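Local coordinates for cysteine desulfurase (Thermococcus onnurineus, PDB 5B89), which catalyses the pyridoxal 5'-phosphate-dependent removal of sulfur from L-cysteine, leaving L-alanine and a persulfide sulfur that is probably passed on to a carrier, at the interface of chains A and B. Numbering follows the deposited sequence. Chains: chain A/B, Cysteine desulfurase.

Contact 1: the interface of chains A and B. Residues chain A 260-262; chain B 111, 115, 143.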
ATOM      1  N   PRO A 260      -5.260   9.828  -9.254  1.00 15.63           N
ATOM      2  CA  PRO A 260      -5.759   8.628  -9.915  1.00 16.17           C
ATOM      3  C   PRO A 260      -6.655   7.700  -9.087  1.00 13.23           C
ATOM      4  O   PRO A 260      -7.535   6.986  -9.645  1.00 16.69           O
ATOM      5  CB  PRO A 260      -4.463   7.959 -10.370  1.00 16.54           C
ATOM      6  CG  PRO A 260      -3.433   9.015 -10.378  1.00 17.58           C
ATOM      7  CD  PRO A 260      -3.802   9.950  -9.279  1.00 18.57           C
ATOM      8  N   LEU A 261      -6.504   7.788  -7.779  1.00 14.59           N
ATOM      9  CA  LEU A 261      -7.272   7.002  -6.832  1.00 14.74           C
ATOM     10  C   LEU A 261      -8.091   7.915  -5.986  1.00 13.46           C
ATOM     11  O   LEU A 261      -7.508   8.802  -5.341  1.00 15.78           O
ATOM     12  CB  LEU A 261      -6.299   6.183  -5.908  1.00 15.09           C
ATOM     13  CG  LEU A 261      -5.256   5.360  -6.671  1.00 15.17           C
ATOM     14  CD1 LEU A 261      -4.371   4.652  -5.592  1.00 15.86           C
ATOM     15  CD2 LEU A 261      -5.797   4.365  -7.719  1.00 16.36           C
ATOM     16  N   ILE A 262      -9.401   7.752  -6.021  1.00 13.82           N
ATOM     17  CA  ILE A 262     -10.298   8.623  -5.275  1.00 14.17           C
ATOM     18  C   ILE A 262     -11.284   7.793  -4.473  1.00 14.63           C
ATOM     19  O   ILE A 262     -11.647   6.638  -4.723  1.00 15.07           O
ATOM     20  CB  ILE A 262     -11.006   9.604  -6.236  1.00 14.45           C
ATOM     21  CG1 ILE A 262     -11.750   8.820  -7.295  1.00 14.84           C
ATOM     22  CG2 ILE A 262      -9.998  10.562  -6.837  1.00 16.43           C
ATOM     23  CD1 ILE A 262     -12.716   9.726  -8.114  1.00 17.64           C
TER
ATOM     24  N   ASN B 111     -10.805   1.214  -7.006  1.00 11.28           N
ATOM     25  CA  ASN B 111     -10.291   2.123  -8.051  1.00 11.20           C
ATOM     26  C   ASN B 111      -9.627   1.294  -9.141  1.00 12.78           C
ATOM     27  O   ASN B 111      -9.768   1.611 -10.314  1.00 13.00           O
ATOM     28  CB  ASN B 111      -9.273   3.113  -7.497  1.00 12.40           C
ATOM     29  CG  ASN B 111      -9.949   4.354  -6.941  1.00 15.61           C
ATOM     30  OD1 ASN B 111     -10.124   5.386  -7.633  1.00 14.43           O
ATOM     31  ND2 ASN B 111     -10.317   4.318  -5.660  1.00 13.84           N
ATOM     32  N   LEU B 115     -10.387   1.423 -13.117  1.00 13.59           N
ATOM     33  CA  LEU B 115      -9.375   1.825 -14.068  1.00 13.79           C
ATOM     34  C   LEU B 115      -9.135   0.665 -14.987  1.00 13.58           C
ATOM     35  O   LEU B 115      -9.017   0.949 -16.213  1.00 17.93           O
ATOM     36  CB  LEU B 115      -8.097   2.148 -13.316  1.00 17.21           C
ATOM     37  CG  LEU B 115      -8.161   3.479 -12.506  1.00 17.74           C
ATOM     38  CD1 LEU B 115      -6.946   3.598 -11.577  1.00 18.78           C
ATOM     39  CD2 LEU B 115      -8.202   4.707 -13.408  1.00 21.90           C
ATOM     40  N   ARG B 143     -16.801   8.950 -11.637  1.00 16.51           N
ATOM     41  CA  ARG B 143     -15.745   9.454 -12.519  1.00 17.68           C
ATOM     42  C   ARG B 143     -15.844   8.757 -13.830  1.00 18.16           C
ATOM     43  O   ARG B 143     -15.818   9.426 -14.896  1.00 19.52           O
ATOM     44  CB  ARG B 143     -14.314   9.362 -11.890  1.00 20.54           C
ATOM     45  CG  ARG B 143     -13.190   9.850 -12.749  1.00 22.25           C
ATOM     46  CD  ARG B 143     -11.816   9.687 -11.996  1.00 20.50           C
ATOM     47  NE  ARG B 143     -11.534   8.319 -11.614  1.00 25.50           N
ATOM     48  CZ  ARG B 143     -10.509   7.921 -10.848  1.00 22.67           C
ATOM     49  NH1 ARG B 143      -9.668   8.837 -10.397  1.00 23.79           N
ATOM     50  NH2 ARG B 143     -10.367   6.580 -10.560  1.00 23.25           N
TER
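B:Asn111 sets its side-chain amide against the backbone of A:Ile262 and grips it with both ends. Its nitrogen ND2 donates to the carbonyl O of A:Ile262 over 2.8 Å, nearly straight at the hydrogen (171°) and within the plane of the amide. The oxygen OD1 receives the backbone N of A:Ile262 at 3.0 Å, the N-H arriving from above the carbonyl plane of the asparagine. This pairing fixes the flip of the amide and holds A:Ile262 in an extended conformation much as a neighbouring strand would.

B:Arg143 comes from the opposite direction to the A:Ile262 side chain and bends at chi3 (59°), which turns its guanidinium group toward the carbonyl of A:Pro260. NH1 binds the carbonyl O of A:Pro260 at 2.9 Å, well above that carbonyl's plane, and NH2 adds a weak bond to the same oxygen. One guanidinium face is covered near its rim by CG1 of A:Ile262, 3.7 Å above the plane. On the other flank A:Leu261 crosses B:Leu115 at about a right angle, and its CD2 methyl lies 3.7 Å from CB of B:Asn111.

Helices 106-117 and 139-148 of one subunit thus hold the loop 260-262 of the other largely through its main chain, fastening this segment across the two-fold interface of the desulfurase dimer.

Contact 2: the interface of chains A and B. Residues chain A 48, 56, 240-242; chain B 60, 64, 290, 292-293.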
ATOM      1  N   THR A  48      15.984  -4.195   8.984  1.00 13.76           N
ATOM      2  CA  THR A  48      15.188  -3.265   9.691  1.00 14.52           C
ATOM      3  C   THR A  48      15.605  -3.252  11.158  1.00 13.58           C
ATOM      4  O   THR A  48      15.605  -4.310  11.813  1.00 15.06           O
ATOM      5  CB  THR A  48      13.696  -3.788   9.623  1.00 15.18           C
ATOM      6  OG1 THR A  48      13.268  -3.874   8.251  1.00 15.05           O
ATOM      7  CG2 THR A  48      12.824  -2.765  10.232  1.00 16.33           C
ATOM      8  N   MET A  56       6.375   0.680  15.280  1.00 13.09           N
ATOM      9  CA  MET A  56       5.151   0.101  14.674  1.00 14.64           C
ATOM     10  C   MET A  56       4.404  -0.715  15.731  1.00 13.58           C
ATOM     11  O   MET A  56       3.137  -0.631  15.783  1.00 12.53           O
ATOM     12  CB  MET A  56       5.544  -0.778  13.533  1.00 13.63           C
ATOM     13  CG  MET A  56       6.167  -0.033  12.439  1.00 13.89           C
ATOM     14  SD  MET A  56       6.427  -0.948  10.897  1.00 16.89           S
ATOM     15  CE  MET A  56       7.569  -2.151  11.392  1.00 18.27           C
ATOM     16  N   GLY A 240      12.881   1.536   6.717  1.00 12.41           N
ATOM     17  CA  GLY A 240      11.485   1.427   7.069  1.00 11.12           C
ATOM     18  C   GLY A 240      10.925   0.066   6.664  1.00 10.41           C
ATOM     19  O   GLY A 240      11.532  -0.758   6.173  1.00 11.77           O
ATOM     20  N   PRO A 241       9.590  -0.016   6.978  1.00 11.16           N
ATOM     21  CA  PRO A 241       8.906  -1.265   6.658  1.00 10.57           C
ATOM     22  C   PRO A 241       8.472  -1.340   5.206  1.00 11.66           C
ATOM     23  O   PRO A 241       8.602  -0.440   4.508  1.00 10.56           O
ATOM     24  CB  PRO A 241       7.667  -1.207   7.539  1.00 11.10           C
ATOM     25  CG  PRO A 241       7.291   0.214   7.524  1.00 12.49           C
ATOM     26  CD  PRO A 241       8.597   0.928   7.664  1.00 12.83           C
ATOM     27  N   THR A 242       7.943  -2.485   4.817  1.00 11.53           N
ATOM     28  CA  THR A 242       7.421  -2.660   3.521  1.00 10.09           C
ATOM     29  C   THR A 242       6.029  -2.008   3.449  1.00  8.87           C
ATOM     30  O   THR A 242       5.453  -1.680   4.433  1.00  9.90           O
ATOM     31  CB  THR A 242       7.305  -4.148   3.121  1.00 11.45           C
ATOM     32  OG1 THR A 242       6.453  -4.837   4.020  1.00 11.47           O
ATOM     33  CG2 THR A 242       8.673  -4.822   3.118  1.00 11.51           C
TER
ATOM     34  N   TYR B  60      10.206  -9.091   9.972  1.00 11.89           N
ATOM     35  CA  TYR B  60      11.110  -7.970  10.053  1.00 12.34           C
ATOM     36  C   TYR B  60      12.407  -8.277  10.739  1.00 14.09           C
ATOM     37  O   TYR B  60      13.401  -7.721  10.361  1.00 14.99           O
ATOM     38  CB  TYR B  60      10.464  -6.720  10.690  1.00 11.66           C
ATOM     39  CG  TYR B  60       9.533  -6.046   9.736  1.00 11.37           C
ATOM     40  CD1 TYR B  60      10.009  -5.449   8.643  1.00 12.58           C
ATOM     41  CD2 TYR B  60       8.190  -6.107   9.900  1.00 12.29           C
ATOM     42  CE1 TYR B  60       9.168  -4.886   7.731  1.00 14.89           C
ATOM     43  CE2 TYR B  60       7.330  -5.510   8.986  1.00 13.24           C
ATOM     44  CZ  TYR B  60       7.861  -4.932   7.888  1.00 14.11           C
ATOM     45  OH  TYR B  60       7.127  -4.379   6.955  1.00 18.16           O
ATOM     46  N   ARG B  64      13.927 -11.034   6.961  1.00 13.39           N
ATOM     47  CA  ARG B  64      13.736  -9.849   6.192  1.00 12.16           C
ATOM     48  C   ARG B  64      14.421  -9.867   4.848  1.00 14.06           C
ATOM     49  O   ARG B  64      15.625  -9.930   4.766  1.00 15.60           O
ATOM     50  CB  ARG B  64      14.196  -8.649   7.050  1.00 13.14           C
ATOM     51  CG  ARG B  64      13.943  -7.293   6.438  1.00 14.43           C
ATOM     52  CD  ARG B  64      12.491  -6.867   6.318  1.00 13.24           C
ATOM     53  NE  ARG B  64      12.531  -5.466   5.977  1.00 12.80           N
ATOM     54  CZ  ARG B  64      12.460  -4.941   4.780  1.00 11.59           C
ATOM     55  NH1 ARG B  64      12.728  -3.669   4.640  1.00 12.66           N
ATOM     56  NH2 ARG B  64      12.109  -5.646   3.743  1.00 13.88           N
ATOM     57  N   ASN B 290       3.630  -5.167  -0.112  1.00 10.17           N
ATOM     58  CA  ASN B 290       3.713  -5.071   1.296  1.00 10.18           C
ATOM     59  C   ASN B 290       3.846  -6.449   1.906  1.00  9.63           C
ATOM     60  O   ASN B 290       2.870  -7.058   2.389  1.00 10.24           O
ATOM     61  CB  ASN B 290       2.505  -4.391   1.871  1.00  9.97           C
ATOM     62  CG  ASN B 290       2.621  -4.110   3.287  1.00  9.95           C
ATOM     63  OD1 ASN B 290       3.588  -4.471   3.938  1.00 10.66           O
ATOM     64  ND2 ASN B 290       1.583  -3.429   3.896  1.00 11.14           N
ATOM     65  N   GLY B 292       5.371  -7.617   4.645  1.00  9.57           N
ATOM     66  CA  GLY B 292       5.036  -7.706   6.023  1.00  9.64           C
ATOM     67  C   GLY B 292       3.550  -7.683   6.274  1.00  9.10           C
ATOM     68  O   GLY B 292       3.066  -8.358   7.150  1.00 11.17           O
ATOM     69  N   GLY B 293       2.906  -6.810   5.498  1.00  8.98           N
ATOM     70  CA  GLY B 293       1.462  -6.705   5.688  1.00  9.92           C
ATOM     71  C   GLY B 293       0.699  -7.924   5.187  1.00  9.55           C
ATOM     72  O   GLY B 293      -0.255  -8.321   5.833  1.00  9.59           O
TER
HETATM   73  O   HOH W   1      13.975  -1.818   6.568  1.00 15.72           O
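The ring of B:Tyr60 is the apolar centre here, reaching from helix 50-62 of one subunit of this class-V, PLP-dependent aminotransferase-fold enzyme into the other. A:Met56, on the same helix of the partner, places its methyl CE 4.1 Å above one ring face, toward the rim; a bend at chi3 (-65°) turns the methyl that way. CB of A:Pro241 lies 3.7 Å from CZ of B:Tyr60, near the phenol end.

Polar contacts begin at the hydroxyl of that phenol. OH accepts the backbone N of A:Thr242, which sits at the ring edge and in its plane. With chi1 at 60°, the A:Thr242 hydroxyl OG1 stands between its own backbone N and carbonyl carbon and faces the start of helix 291-307. There it accepts the N-H of B:Gly292 and lies within bonding distance of both B:Tyr60 OH (3.0 Å) and B:Asn290 OD1 (2.9 Å); its one hydrogen can serve either. B:Gly293 N donates to the same OD1 from well above the amide carbonyl plane, steadying the asparagine at the helix start.

Along the CD1 side of the ring, across from A:Met56 at CE2, B:Arg64 donates from NE to the hydroxyl OG1 of A:Thr48 at 2.9 Å, exactly in the guanidinium plane. Its NH1 meets water 1, which also contacts A:Thr48 OG1 and the carbonyl O of A:Gly240, the latter at 2.7 Å.

Contact 3: the interface of chains A and B. Residues chain A 66-67, 70, 72, 75; chain B 41, 45, 370-371.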
ATOM      1  N   ASN A  66      -7.981   4.293  13.479  1.00 12.20           N
ATOM      2  CA  ASN A  66      -7.953   4.962  12.201  1.00 11.99           C
ATOM      3  C   ASN A  66      -7.707   6.467  12.485  1.00 13.59           C
ATOM      4  O   ASN A  66      -7.816   6.929  13.573  1.00 13.54           O
ATOM      5  CB  ASN A  66      -9.237   4.713  11.381  1.00 12.36           C
ATOM      6  CG  ASN A  66      -8.949   4.567   9.898  1.00 10.88           C
ATOM      7  OD1 ASN A  66      -9.525   3.758   9.244  1.00 15.21           O
ATOM      8  ND2 ASN A  66      -8.079   5.358   9.409  1.00  9.95           N
ATOM      9  N   VAL A  67      -7.345   7.181  11.444  1.00 13.83           N
ATOM     10  CA  VAL A  67      -6.997   8.560  11.523  1.00 14.01           C
ATOM     11  C   VAL A  67      -8.160   9.477  11.201  1.00 18.20           C
ATOM     12  O   VAL A  67      -9.236   9.198  11.535  1.00 21.98           O
ATOM     13  CB  VAL A  67      -5.711   8.831  10.695  1.00 14.22           C
ATOM     14  CG1 VAL A  67      -4.544   8.076  11.308  1.00 15.36           C
ATOM     15  CG2 VAL A  67      -5.820   8.373   9.243  1.00 15.41           C
ATOM     16  N   GLY A  70     -10.712  11.415  14.413  1.00 22.20           N
ATOM     17  CA  GLY A  70     -11.916  10.937  15.049  1.00 20.46           C
ATOM     18  C   GLY A  70     -11.879  11.565  16.422  1.00 23.87           C
ATOM     19  O   GLY A  70     -10.825  11.886  16.902  1.00 21.04           O
ATOM     20  N   HIS A  72     -12.441  10.260  19.396  1.00 15.48           N
ATOM     21  CA  HIS A  72     -11.888   9.432  20.446  1.00 15.81           C
ATOM     22  C   HIS A  72     -10.412   9.497  20.578  1.00 14.82           C
ATOM     23  O   HIS A  72      -9.734   9.760  19.650  1.00 14.50           O
ATOM     24  CB  HIS A  72     -12.454   8.002  20.462  1.00 16.52           C
ATOM     25  CG  HIS A  72     -12.070   7.113  19.298  1.00 14.30           C
ATOM     26  ND1 HIS A  72     -10.811   6.592  19.142  1.00 14.82           N
ATOM     27  CD2 HIS A  72     -12.814   6.591  18.302  1.00 16.43           C
ATOM     28  CE1 HIS A  72     -10.789   5.813  18.091  1.00 13.93           C
ATOM     29  NE2 HIS A  72     -11.993   5.791  17.563  1.00 14.58           N
ATOM     30  N   SER A  75      -8.057   7.572  18.160  1.00 13.15           N
ATOM     31  CA  SER A  75      -7.930   8.204  16.824  1.00 13.07           C
ATOM     32  C   SER A  75      -7.161   9.519  16.888  1.00 12.47           C
ATOM     33  O   SER A  75      -6.396   9.903  16.029  1.00 13.24           O
ATOM     34  CB  SER A  75      -9.272   8.425  16.250  1.00 13.59           C
ATOM     35  OG  SER A  75      -9.173   8.997  14.939  1.00 17.64           O
TER
ATOM     36  N   ASP B  41     -15.262   1.021  17.765  1.00 11.83           N
ATOM     37  CA  ASP B  41     -15.013   1.680  16.471  1.00 12.18           C
ATOM     38  C   ASP B  41     -14.396   0.711  15.475  1.00 11.03           C
ATOM     39  O   ASP B  41     -13.564   1.063  14.717  1.00 11.76           O
ATOM     40  CB  ASP B  41     -14.150   2.924  16.602  1.00 12.64           C
ATOM     41  CG  ASP B  41     -14.244   3.852  15.378  1.00 14.23           C
ATOM     42  OD1 ASP B  41     -15.192   3.741  14.627  1.00 14.46           O
ATOM     43  OD2 ASP B  41     -13.337   4.634  15.236  1.00 15.60           O
ATOM     44  N   THR B  45     -11.594   0.499  12.029  1.00 10.46           N
ATOM     45  CA  THR B  45     -10.467  -0.395  12.014  1.00  9.73           C
ATOM     46  C   THR B  45     -10.583  -1.302  13.241  1.00  9.85           C
ATOM     47  O   THR B  45     -11.118  -0.916  14.197  1.00 11.26           O
ATOM     48  CB  THR B  45      -9.106   0.369  11.974  1.00 10.42           C
ATOM     49  OG1 THR B  45      -8.095  -0.420  11.380  1.00 11.44           O
ATOM     50  CG2 THR B  45      -8.661   0.784  13.343  1.00 12.39           C
ATOM     51  N   VAL B 370     -16.157   5.535  20.081  1.00 12.03           N
ATOM     52  CA  VAL B 370     -17.094   5.473  18.977  1.00 12.05           C
ATOM     53  C   VAL B 370     -16.720   6.493  17.925  1.00 13.70           C
ATOM     54  O   VAL B 370     -15.950   7.404  18.137  1.00 15.67           O
ATOM     55  CB  VAL B 370     -18.567   5.694  19.435  1.00 13.02           C
ATOM     56  CG1 VAL B 370     -19.083   4.621  20.333  1.00 13.48           C
ATOM     57  CG2 VAL B 370     -18.805   7.078  20.009  1.00 13.94           C
ATOM     58  N   ARG B 371     -17.317   6.343  16.712  1.00 14.96           N
ATOM     59  CA  ARG B 371     -17.064   7.337  15.658  1.00 16.66           C
ATOM     60  C   ARG B 371     -18.329   8.148  15.415  1.00 16.64           C
ATOM     61  O   ARG B 371     -19.432   7.756  15.722  1.00 18.56           O
ATOM     62  CB  ARG B 371     -16.540   6.648  14.386  1.00 22.84           C
ATOM     63  CG  ARG B 371     -15.727   7.657  13.559  1.00 27.57           C
ATOM     64  CD  ARG B 371     -14.623   7.093  12.704  1.00 32.59           C
ATOM     65  NE  ARG B 371     -13.394   6.667  13.351  1.00 28.98           N
ATOM     66  CZ  ARG B 371     -12.203   7.265  13.300  1.00 31.65           C
ATOM     67  NH1 ARG B 371     -12.013   8.440  12.709  1.00 27.53           N
ATOM     68  NH2 ARG B 371     -11.195   6.654  13.845  1.00 27.82           N
TER
HETATM   69  O   HOH W   2     -10.493   3.749  15.062  1.00 13.26           O
HETATM   70  O   HOH W   3     -14.155   9.241  17.297  1.00 33.57           O
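A:His72 points its NE2 edge at the carboxylate of B:Asp41, bonding OD2 at 2.9 Å with the oxygen nearly in the ring plane. Ring and carboxylate stand 85° apart, and the histidine meets OD2 on its anti side. The syn side of the same oxygen is taken within chain B by NE of B:Arg371, a salt bridge of 2.8 Å that positions the guanidinium. The histidine and arginine N-H groups both point at OD2, which would tend to stabilise its negative charge. Within chain A, CB of A:Ser75 backs one face of the imidazole toward its rim. This is the firm part of a contact made mostly between loops, with B:Arg371 from strand 371-373.

Farther along, B:Arg371 bends at chi3 (-75°) toward the 66-70 loop. NH1 reaches the carbonyl O of A:Val67 at 3.1 Å, almost end-on to the carbonyl, whereas the bond from NH2 to A:Asn66 O is weak. That latter oxygen also receives the hydroxyl of A:Ser75.

Elsewhere the chains meet through water. Water 2, beside OD2, links B:Asp41 with A:Asn66 N and B:Arg371 NH2. At the looser end water 3 bridges the two backbones, lying 2.9 Å from A:His72 N and 2.7 Å from the carbonyl O of B:Val370.

The three contacts are spread widely over one two-fold interface: the centres of their C-alpha atoms lie about 27 Å apart for contact 1 and contact 2, 25 Å for contact 1 and contact 3, and 24 Å for contact 2 and contact 3. None shares a residue with another, yet B:Arg64 of contact 2 and A:Asn66 of contact 3 occupy nearby positions in the sequence, following helix 50-62. Symmetry repeats each contact with the chains exchanged, so both subunits supply both halves. Such spread-out contacts may limit rocking of the subunits, and contact 2 may steady the segment after the PLP-binding lysine, to which A:Thr242 belongs.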